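DUF1214 domain-containing protein (Burkholderia cenocepacia, PDB 6ANS) is of unknown function, but belongs to the DUF1214 family and carries bound phosphate and sodium ions in the crystal. Local coordinates at residues Met74-Glu79 with Gly91-Ser96; Asn109-Ala114 with Leu192-Phe197; Thr152-Ala157 with Gly272-Tyr277. All blocks are in the same frame, centred on the assembly; numbering follows the deposited sequence. Where two conformers were deposited one is given.

Overall arrangement
Interactions 1, 2 and 3 run from a helix, through a sheet, to the start of a second sheet. Interaction 1 closes before interaction 2 opens: helix 60-83 packs on the loop that leads to strand 109-115, and Phe93 of that loop pairs through its backbone with Tyr113. Interactions 2 and 3 reach opposite edges of one antiparallel sheet, ordered 109-115, 188-196, 133-140, 151-155, and their segments alternate along the chain. Interaction 2 lies about 12 Å, centre to centre, from each of the others; interactions 1 and 3 are about 21 Å apart and do not touch. Arg194 packs on Gly272 and Asp273, so the phosphate site of interaction 2 adjoins the turn of interaction 3.

Interaction 1: residues Met74-Glu79 with Gly91-Ser96; sequences MRIALE and GFFSPS
Glu79 and Ile76, one turn apart on helix 60-83, pack against Phe93 and Pro95 of the irregular loop that follows the helix, a helix-on-loop contact, the loop being joined in turn to strand 109-115. The apolar part rests on Phe93. Glu79 CB lies over one face of its ring in a CH-pi contact, 4.0 Å from the centroid and nearer the rim than the middle. Ile76 adds looser packing, its CG2 lying 4.5 Å from Phe93 CE2 and 4.4 Å from Pro95 CB.

The polar part is bridged by water. With CG anti to its carbonyl carbon (chi1 -69°) and the chain extended beyond, Glu79 sets OE1 3.2 Å from Phe93 CD2, the carboxylate and ring planes nearly perpendicular at 84°. One water donates to Glu79 OE1 at 2.7 Å and accepts from Ser94 N; a second donates to Ser94 O and, weakly, to the same OE1. The loop backbone is thereby tied to the helix through solvent.

Around the contact, Pro95 touches Leu192 of strand 188-196, and Glu79 packs on Arg75 of the second subunit. Ile76 CD1 comes to 3.2 Å from Pro95 O.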
loop_
_atom_site.group_PDB
_atom_site.type_symbol
_atom_site.label_atom_id
_atom_site.label_comp_id
_atom_site.label_asym_id
_atom_site.label_seq_id
_atom_site.Cartn_x
_atom_site.Cartn_y
_atom_site.Cartn_z
HETATM N N MSE A 74 2.052 -3.301 -10.412
HETATM C CA MSE A 74 3.329 -2.703 -10.014
HETATM C C MSE A 74 3.480 -2.588 -8.518
HETATM O O MSE A 74 4.482 -2.923 -7.913
HETATM C CB MSE A 74 3.428 -1.292 -10.592
HETATM C CG MSE A 74 4.422 -1.071 -11.663
HETATM SE SE MSE A 74 4.350 0.831 -12.177
HETATM C CE MSE A 74 5.692 1.398 -10.888
ATOM N N ARG A 75 2.445 -2.006 -7.929
ATOM C CA ARG A 75 2.458 -1.766 -6.494
ATOM C C ARG A 75 2.516 -3.087 -5.736
ATOM O O ARG A 75 3.310 -3.244 -4.800
ATOM C CB ARG A 75 1.227 -0.945 -6.108
ATOM C CG ARG A 75 1.274 0.533 -6.595
ATOM C CD ARG A 75 -0.139 1.138 -6.719
ATOM N NE ARG A 75 -0.875 1.042 -5.461
ATOM C CZ ARG A 75 -2.182 0.802 -5.367
ATOM N NH1 ARG A 75 -2.932 0.645 -6.459
ATOM N NH2 ARG A 75 -2.742 0.716 -4.172
ATOM N N ILE A 76 1.693 -4.061 -6.151
ATOM C CA ILE A 76 1.722 -5.384 -5.532
ATOM C C ILE A 76 3.082 -6.032 -5.749
ATOM O O ILE A 76 3.696 -6.571 -4.817
ATOM C CB ILE A 76 0.596 -6.268 -6.102
ATOM C CG1 ILE A 76 -0.781 -5.716 -5.728
ATOM C CG2 ILE A 76 0.726 -7.681 -5.589
ATOM C CD1 ILE A 76 -1.897 -6.379 -6.531
ATOM N N ALA A 77 3.576 -5.963 -6.984
ATOM C CA ALA A 77 4.840 -6.590 -7.331
ATOM C C ALA A 77 5.981 -6.061 -6.470
ATOM O O ALA A 77 6.876 -6.820 -6.092
ATOM C CB ALA A 77 5.126 -6.364 -8.817
ATOM N N LEU A 78 5.975 -4.755 -6.159
ATOM C CA LEU A 78 7.087 -4.178 -5.403
ATOM C C LEU A 78 7.050 -4.592 -3.933
ATOM O O LEU A 78 8.097 -4.765 -3.302
ATOM C CB LEU A 78 7.086 -2.646 -5.543
ATOM C CG LEU A 78 7.541 -2.088 -6.898
ATOM C CD1 LEU A 78 7.173 -0.591 -7.051
ATOM C CD2 LEU A 78 9.047 -2.298 -7.114
ATOM N N GLU A 79 5.859 -4.709 -3.354
ATOM C CA GLU A 79 5.772 -5.229 -1.995
ATOM C C GLU A 79 6.192 -6.686 -1.961
ATOM O O GLU A 79 6.947 -7.113 -1.070
ATOM C CB GLU A 79 4.346 -5.057 -1.463
ATOM C CG GLU A 79 3.955 -3.572 -1.217
ATOM C CD GLU A 79 2.516 -3.389 -0.715
ATOM O OE1 GLU A 79 1.891 -4.370 -0.269
ATOM O OE2 GLU A 79 1.999 -2.255 -0.778
ATOM N N GLY A 91 7.042 -10.655 6.581
ATOM C CA GLY A 91 5.935 -9.844 7.049
ATOM C C GLY A 91 4.784 -9.954 6.081
ATOM O O GLY A 91 4.982 -10.185 4.885
ATOM N N PHE A 92 3.571 -9.837 6.607
ATOM C CA PHE A 92 2.382 -9.873 5.772
ATOM C C PHE A 92 2.170 -8.554 5.031
ATOM O O PHE A 92 2.411 -7.468 5.567
ATOM C CB PHE A 92 1.151 -10.194 6.625
ATOM C CG PHE A 92 1.062 -11.635 7.052
ATOM C CD1 PHE A 92 0.994 -12.653 6.101
ATOM C CD2 PHE A 92 1.030 -11.976 8.391
ATOM C CE1 PHE A 92 0.901 -13.989 6.488
ATOM C CE2 PHE A 92 0.941 -13.308 8.789
ATOM C CZ PHE A 92 0.879 -14.313 7.833
ATOM N N PHE A 93 1.707 -8.655 3.790
ATOM C CA PHE A 93 1.081 -7.537 3.102
ATOM C C PHE A 93 -0.112 -8.121 2.362
ATOM O O PHE A 93 -0.284 -9.336 2.305
ATOM C CB PHE A 93 2.054 -6.826 2.140
ATOM C CG PHE A 93 2.433 -7.671 0.955
ATOM C CD1 PHE A 93 3.436 -8.628 1.061
ATOM C CD2 PHE A 93 1.768 -7.527 -0.257
ATOM C CE1 PHE A 93 3.784 -9.422 -0.024
ATOM C CE2 PHE A 93 2.110 -8.328 -1.361
ATOM C CZ PHE A 93 3.117 -9.280 -1.234
ATOM N N SER A 94 -0.929 -7.257 1.770
ATOM C CA SER A 94 -2.137 -7.699 1.090
ATOM C C SER A 94 -1.892 -7.741 -0.408
ATOM O O SER A 94 -1.681 -6.689 -1.011
ATOM C CB SER A 94 -3.292 -6.749 1.414
ATOM O OG SER A 94 -4.377 -6.954 0.528
ATOM N N PRO A 95 -1.911 -8.919 -1.059
ATOM C CA PRO A 95 -1.695 -8.976 -2.508
ATOM C C PRO A 95 -2.935 -8.669 -3.335
ATOM O O PRO A 95 -2.871 -8.743 -4.568
ATOM C CB PRO A 95 -1.241 -10.435 -2.724
ATOM C CG PRO A 95 -2.042 -11.195 -1.698
ATOM C CD PRO A 95 -2.161 -10.258 -0.493
ATOM N N SER A 96 -4.066 -8.380 -2.701
ATOM C CA SER A 96 -5.252 -7.877 -3.387
ATOM C C SER A 96 -6.157 -7.241 -2.349
ATOM O O SER A 96 -6.313 -7.784 -1.250
ATOM C CB SER A 96 -6.021 -8.968 -4.136
ATOM O OG SER A 96 -5.485 -9.190 -5.432
HETATM O O HOH W 1 -0.309 -4.216 1.312
HETATM O O HOH W 2 -0.047 -5.059 -2.581
#

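Interaction 2: residues Asn109-Ala114 with Leu192-Phe197; sequences NLYQYA and LVRQTF. With PO4 (phosphate ion), chain E.
Tyr111 and Arg194 face each other as a non-hydrogen-bonded pair of two antiparallel strands, 109-114 and 192-196, and together hold a phosphate ion, probably from the crystallisation liquor. Arg194 leaves its strand with CG anti to the carbonyl carbon (chi1 -71°) and stays extended as far as NE. Its CB passes near the amide of Asn109. CG lies 3.7 Å from Asn109 ND2 and 4.0 Å from Tyr111 CE1. CD runs past phosphate O3, and NE then donates to that oxygen at 2.7 Å in a fairly straight bond (163°). NH2 reaches further, to phosphate O4 at 3.0 Å, with a weak second bond to O3; it also donates to Gly271 O. Tyr111 OH gives its proton to O3 as well, at 2.6 Å, its ring turned 72° from the guanidinium and meeting the oxygen at its edge; the same OH is hydrogen-bonded to Asn106 N. The phosphate is also hydrogen-bonded to Tyr278 OH and Arg366 NE.

Beside this site Thr196 OG1 donates to Asn109 OD1 at 2.8 Å, from above the carbonyl plane. The other face carries Gln195 NE2, which donates to Gln112 OE1 at 3.1 Å, while Gln195 OE1 accepts from Ala206 N. Backbone bonds join Leu110 with Gln195 and Gln112 with Val193, among them Val193 N to Gln112 O at 2.7 Å.

Strand 188-196 lies between strands 109-115 and 133-140; on the face carrying Gln112 and Val193, both side chains pack on Leu208 of strand 207-212.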
loop_
_atom_site.group_PDB
_atom_site.type_symbol
_atom_site.label_atom_id
_atom_site.label_comp_id
_atom_site.label_asym_id
_atom_site.label_seq_id
_atom_site.Cartn_x
_atom_site.Cartn_y
_atom_site.Cartn_z
ATOM N N ASN A 109 -12.833 -11.393 0.827
ATOM C CA ASN A 109 -11.614 -11.891 1.435
ATOM C C ASN A 109 -10.771 -10.748 1.982
ATOM O O ASN A 109 -10.658 -9.686 1.364
ATOM C CB ASN A 109 -10.763 -12.662 0.418
ATOM C CG ASN A 109 -11.204 -14.097 0.228
ATOM O OD1 ASN A 109 -12.258 -14.506 0.718
ATOM N ND2 ASN A 109 -10.400 -14.877 -0.529
ATOM N N LEU A 110 -10.143 -11.010 3.120
ATOM C CA LEU A 110 -8.888 -10.383 3.507
ATOM C C LEU A 110 -7.774 -11.327 3.060
ATOM O O LEU A 110 -7.682 -12.461 3.543
ATOM C CB LEU A 110 -8.816 -10.155 5.014
ATOM C CG LEU A 110 -7.508 -9.564 5.561
ATOM C CD1 LEU A 110 -7.158 -8.281 4.871
ATOM C CD2 LEU A 110 -7.555 -9.373 7.087
ATOM N N TYR A 111 -6.973 -10.886 2.099
ATOM C CA TYR A 111 -5.824 -11.658 1.651
ATOM C C TYR A 111 -4.593 -11.187 2.396
ATOM O O TYR A 111 -4.377 -9.981 2.566
ATOM C CB TYR A 111 -5.556 -11.494 0.155
ATOM C CG TYR A 111 -6.564 -12.087 -0.788
ATOM C CD1 TYR A 111 -6.534 -13.445 -1.108
ATOM C CD2 TYR A 111 -7.507 -11.279 -1.422
ATOM C CE1 TYR A 111 -7.442 -13.992 -2.003
ATOM C CE2 TYR A 111 -8.418 -11.814 -2.326
ATOM C CZ TYR A 111 -8.374 -13.177 -2.611
ATOM O OH TYR A 111 -9.260 -13.713 -3.500
ATOM N N GLN A 112 -3.754 -12.139 2.781
ATOM C CA GLN A 112 -2.474 -11.808 3.378
ATOM C C GLN A 112 -1.420 -12.718 2.779
ATOM O O GLN A 112 -1.642 -13.920 2.638
ATOM C CB GLN A 112 -2.506 -11.957 4.893
ATOM C CG GLN A 112 -3.480 -10.993 5.555
ATOM C CD GLN A 112 -3.385 -11.077 7.054
ATOM O OE1 GLN A 112 -3.976 -11.954 7.677
ATOM N NE2 GLN A 112 -2.569 -10.205 7.635
ATOM N N TYR A 113 -0.270 -12.143 2.458
ATOM C CA TYR A 113 0.793 -12.843 1.764
ATOM C C TYR A 113 2.095 -12.521 2.471
ATOM O O TYR A 113 2.351 -11.362 2.818
ATOM C CB TYR A 113 0.833 -12.395 0.287
ATOM C CG TYR A 113 1.880 -12.997 -0.632
ATOM C CD1 TYR A 113 1.498 -13.761 -1.726
ATOM C CD2 TYR A 113 3.237 -12.763 -0.446
ATOM C CE1 TYR A 113 2.436 -14.292 -2.600
ATOM C CE2 TYR A 113 4.187 -13.295 -1.322
ATOM C CZ TYR A 113 3.777 -14.052 -2.402
ATOM O OH TYR A 113 4.707 -14.590 -3.281
ATOM N N ALA A 114 2.917 -13.542 2.677
ATOM C CA ALA A 114 4.275 -13.340 3.157
ATOM C C ALA A 114 5.231 -14.175 2.320
ATOM O O ALA A 114 4.958 -15.348 2.028
ATOM C CB ALA A 114 4.418 -13.711 4.634
ATOM N N LEU A 192 0.052 -17.844 1.593
ATOM C CA LEU A 192 -1.114 -17.077 1.179
ATOM C C LEU A 192 -2.266 -17.396 2.117
ATOM O O LEU A 192 -2.734 -18.538 2.163
ATOM C CB LEU A 192 -1.490 -17.383 -0.273
ATOM C CG LEU A 192 -2.688 -16.587 -0.786
ATOM C CD1 LEU A 192 -2.505 -15.073 -0.553
ATOM C CD2 LEU A 192 -2.896 -16.907 -2.256
ATOM N N VAL A 193 -2.709 -16.392 2.864
ATOM C CA VAL A 193 -3.767 -16.548 3.852
ATOM C C VAL A 193 -5.046 -15.975 3.266
ATOM O O VAL A 193 -5.040 -14.856 2.730
ATOM C CB VAL A 193 -3.418 -15.838 5.168
ATOM C CG1 VAL A 193 -4.528 -16.087 6.226
ATOM C CG2 VAL A 193 -2.041 -16.230 5.670
ATOM N N ARG A 194 -6.141 -16.725 3.377
ATOM C CA ARG A 194 -7.468 -16.222 3.037
ATOM C C ARG A 194 -8.316 -16.121 4.297
ATOM O O ARG A 194 -8.497 -17.110 5.017
ATOM C CB ARG A 194 -8.166 -17.111 2.013
ATOM C CG ARG A 194 -7.556 -17.029 0.625
ATOM C CD ARG A 194 -8.196 -18.046 -0.271
ATOM N NE ARG A 194 -7.819 -17.905 -1.668
ATOM C CZ ARG A 194 -6.690 -18.389 -2.189
ATOM N NH1 ARG A 194 -5.800 -19.016 -1.413
ATOM N NH2 ARG A 194 -6.453 -18.244 -3.489
ATOM N N GLN A 195 -8.830 -14.930 4.561
ATOM C CA GLN A 195 -9.903 -14.749 5.530
ATOM C C GLN A 195 -11.156 -14.372 4.750
ATOM O O GLN A 195 -11.207 -13.302 4.128
ATOM C CB GLN A 195 -9.547 -13.689 6.568
ATOM C CG GLN A 195 -8.121 -13.807 7.118
ATOM C CD GLN A 195 -7.993 -13.086 8.452
ATOM O OE1 GLN A 195 -8.990 -12.919 9.153
ATOM N NE2 GLN A 195 -6.771 -12.686 8.825
ATOM N N THR A 196 -12.165 -15.233 4.785
ATOM C CA THR A 196 -13.357 -15.045 3.973
ATOM C C THR A 196 -14.514 -14.646 4.877
ATOM O O THR A 196 -14.908 -15.410 5.767
ATOM C CB THR A 196 -13.699 -16.316 3.195
ATOM O OG1 THR A 196 -12.580 -16.693 2.392
ATOM C CG2 THR A 196 -14.908 -16.068 2.293
ATOM N N PHE A 197 -15.073 -13.468 4.631
ATOM C CA PHE A 197 -16.085 -12.895 5.510
ATOM C C PHE A 197 -17.482 -13.171 4.970
ATOM O O PHE A 197 -17.769 -12.889 3.799
ATOM C CB PHE A 197 -15.879 -11.386 5.670
ATOM C CG PHE A 197 -14.620 -11.045 6.392
ATOM C CD1 PHE A 197 -14.595 -11.006 7.775
ATOM C CD2 PHE A 197 -13.442 -10.822 5.685
ATOM C CE1 PHE A 197 -13.425 -10.723 8.447
ATOM C CE2 PHE A 197 -12.263 -10.537 6.345
ATOM C CZ PHE A 197 -12.255 -10.490 7.737
HETATM P P PO4 E . -9.811 -16.974 -4.577
HETATM O O1 PO4 E . -11.093 -17.645 -4.145
HETATM O O2 PO4 E . -10.171 -15.970 -5.625
HETATM O O3 PO4 E . -9.116 -16.309 -3.416
HETATM O O4 PO4 E . -8.916 -18.054 -5.132
#

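Interaction 3: residues Thr152-Ala157 with Gly272-Tyr277; sequences TGFLDA and GDPNIY
A CH-pi contact, with a side-chain hydrogen bond beside it, joins Phe154 of edge strand 151-155 and Asp156 two residues on to Pro274 and Asn275 in the turn that opens strand 276-284 of another sheet. Asp273 to Ile276 form a type I beta turn, closed by Ile276 N to Asp273 O at 2.9 Å. An Asx turn overlaps it: Asp273 OD1 accepts from Asn275 N at 2.7 Å. Asp273 OD2 is held by Tyr133 and Ser135 of the neighbouring strand 133-140.

Phe154 CG lies anti to the backbone N (chi1 -177°), extending the ring toward the turn. Pro274 CG sits over the middle of one ring face, 3.5 Å from the centroid and 14° off the normal, and Pro274 CD is 3.4 Å from Phe154 CE1. Asn275 ND2 approaches the ring at its edge, with its amide almost perpendicular to the ring.

Lys158 NZ reaches both Asp156 OD2, as a salt bridge, and Asn275 OD1, spanning the pair. Asn275 ND2 is also hydrogen-bonded to Tyr133 OH. The carboxylate and amide are nearly coplanar, 17° apart, and Asn275 ND2 donates to Asp156 OD2 at 2.5 Å, a length short enough to be doubtful.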
loop_
_atom_site.group_PDB
_atom_site.type_symbol
_atom_site.label_atom_id
_atom_site.label_comp_id
_atom_site.label_asym_id
_atom_site.label_seq_id
_atom_site.Cartn_x
_atom_site.Cartn_y
_atom_site.Cartn_z
ATOM N N THR A 152 2.142 -26.038 -2.165
ATOM C CA THR A 152 2.965 -27.035 -1.499
ATOM C C THR A 152 2.403 -27.512 -0.158
ATOM O O THR A 152 2.841 -28.554 0.332
ATOM C CB THR A 152 4.389 -26.494 -1.283
ATOM O OG1 THR A 152 4.328 -25.216 -0.619
ATOM C CG2 THR A 152 5.117 -26.354 -2.610
ATOM N N GLY A 153 1.439 -26.807 0.430
ATOM C CA GLY A 153 0.835 -27.210 1.692
ATOM C C GLY A 153 -0.449 -26.440 1.897
ATOM O O GLY A 153 -0.715 -25.439 1.223
ATOM N N PHE A 154 -1.251 -26.914 2.845
ATOM C CA PHE A 154 -2.566 -26.330 3.038
ATOM C C PHE A 154 -3.074 -26.646 4.436
ATOM O O PHE A 154 -2.879 -27.751 4.936
ATOM C CB PHE A 154 -3.570 -26.833 1.988
ATOM C CG PHE A 154 -4.916 -26.191 2.115
ATOM C CD1 PHE A 154 -5.145 -24.925 1.581
ATOM C CD2 PHE A 154 -5.944 -26.831 2.795
ATOM C CE1 PHE A 154 -6.394 -24.310 1.713
ATOM C CE2 PHE A 154 -7.184 -26.235 2.926
ATOM C CZ PHE A 154 -7.413 -24.964 2.383
ATOM N N LEU A 155 -3.718 -25.664 5.060
ATOM C CA LEU A 155 -4.340 -25.869 6.362
ATOM C C LEU A 155 -5.550 -24.956 6.471
ATOM O O LEU A 155 -5.449 -23.759 6.181
ATOM C CB LEU A 155 -3.346 -25.579 7.492
ATOM C CG LEU A 155 -3.813 -25.612 8.940
ATOM C CD1 LEU A 155 -4.191 -27.017 9.342
ATOM C CD2 LEU A 155 -2.728 -25.072 9.864
ATOM N N ASP A 156 -6.689 -25.535 6.843
ATOM C CA ASP A 156 -7.921 -24.796 7.112
ATOM C C ASP A 156 -8.501 -25.319 8.427
ATOM O O ASP A 156 -7.817 -25.998 9.206
ATOM C CB ASP A 156 -8.907 -24.895 5.940
ATOM C CG ASP A 156 -9.429 -26.309 5.709
ATOM O OD1 ASP A 156 -9.126 -27.229 6.499
ATOM O OD2 ASP A 156 -10.159 -26.496 4.710
ATOM N N ALA A 157 -9.790 -25.020 8.679
ATOM C CA ALA A 157 -10.440 -25.423 9.938
ATOM C C ALA A 157 -10.507 -26.939 10.104
ATOM O O ALA A 157 -10.604 -27.434 11.235
ATOM C CB ALA A 157 -11.857 -24.864 10.022
ATOM N N GLY A 272 -5.152 -21.008 -6.438
ATOM C CA GLY A 272 -6.469 -21.170 -5.869
ATOM C C GLY A 272 -6.432 -21.875 -4.523
ATOM O O GLY A 272 -5.425 -22.420 -4.071
ATOM N N ASP A 273 -7.584 -21.856 -3.875
ATOM C CA ASP A 273 -7.766 -22.516 -2.593
ATOM C C ASP A 273 -8.400 -23.869 -2.863
ATOM O O ASP A 273 -9.468 -23.912 -3.494
ATOM C CB ASP A 273 -8.651 -21.658 -1.678
ATOM C CG ASP A 273 -8.958 -22.317 -0.313
ATOM O OD1 ASP A 273 -9.163 -23.545 -0.253
ATOM O OD2 ASP A 273 -9.037 -21.583 0.707
ATOM N N PRO A 274 -7.807 -24.978 -2.410
ATOM C CA PRO A 274 -8.332 -26.309 -2.779
ATOM C C PRO A 274 -9.699 -26.644 -2.207
ATOM O O PRO A 274 -10.245 -27.687 -2.597
ATOM C CB PRO A 274 -7.269 -27.272 -2.232
ATOM C CG PRO A 274 -6.615 -26.519 -1.127
ATOM C CD PRO A 274 -6.574 -25.081 -1.614
ATOM N N ASN A 275 -10.260 -25.829 -1.297
ATOM C CA ASN A 275 -11.650 -25.994 -0.878
ATOM C C ASN A 275 -12.642 -25.407 -1.859
ATOM O O ASN A 275 -13.845 -25.626 -1.698
ATOM C CB ASN A 275 -11.923 -25.334 0.481
ATOM C CG ASN A 275 -11.336 -26.108 1.624
ATOM O OD1 ASN A 275 -11.295 -27.342 1.599
ATOM N ND2 ASN A 275 -10.878 -25.395 2.641
ATOM N N ILE A 276 -12.180 -24.685 -2.868
ATOM C CA ILE A 276 -13.048 -23.853 -3.685
ATOM C C ILE A 276 -13.218 -24.488 -5.054
ATOM O O ILE A 276 -12.243 -24.915 -5.684
ATOM C CB ILE A 276 -12.493 -22.428 -3.811
ATOM C CG1 ILE A 276 -12.250 -21.846 -2.415
ATOM C CG2 ILE A 276 -13.451 -21.576 -4.614
ATOM C CD1 ILE A 276 -11.876 -20.375 -2.440
ATOM N N TYR A 277 -14.461 -24.537 -5.509
ATOM C CA TYR A 277 -14.810 -24.917 -6.866
ATOM C C TYR A 277 -15.179 -23.642 -7.618
ATOM O O TYR A 277 -16.072 -22.900 -7.186
ATOM C CB TYR A 277 -15.967 -25.922 -6.841
ATOM C CG TYR A 277 -16.236 -26.621 -8.146
ATOM C CD1 TYR A 277 -17.098 -26.070 -9.081
ATOM C CD2 TYR A 277 -15.660 -27.859 -8.428
ATOM C CE1 TYR A 277 -17.378 -26.719 -10.270
ATOM C CE2 TYR A 277 -15.928 -28.522 -9.629
ATOM C CZ TYR A 277 -16.788 -27.941 -10.540
ATOM O OH TYR A 277 -17.068 -28.563 -11.732
#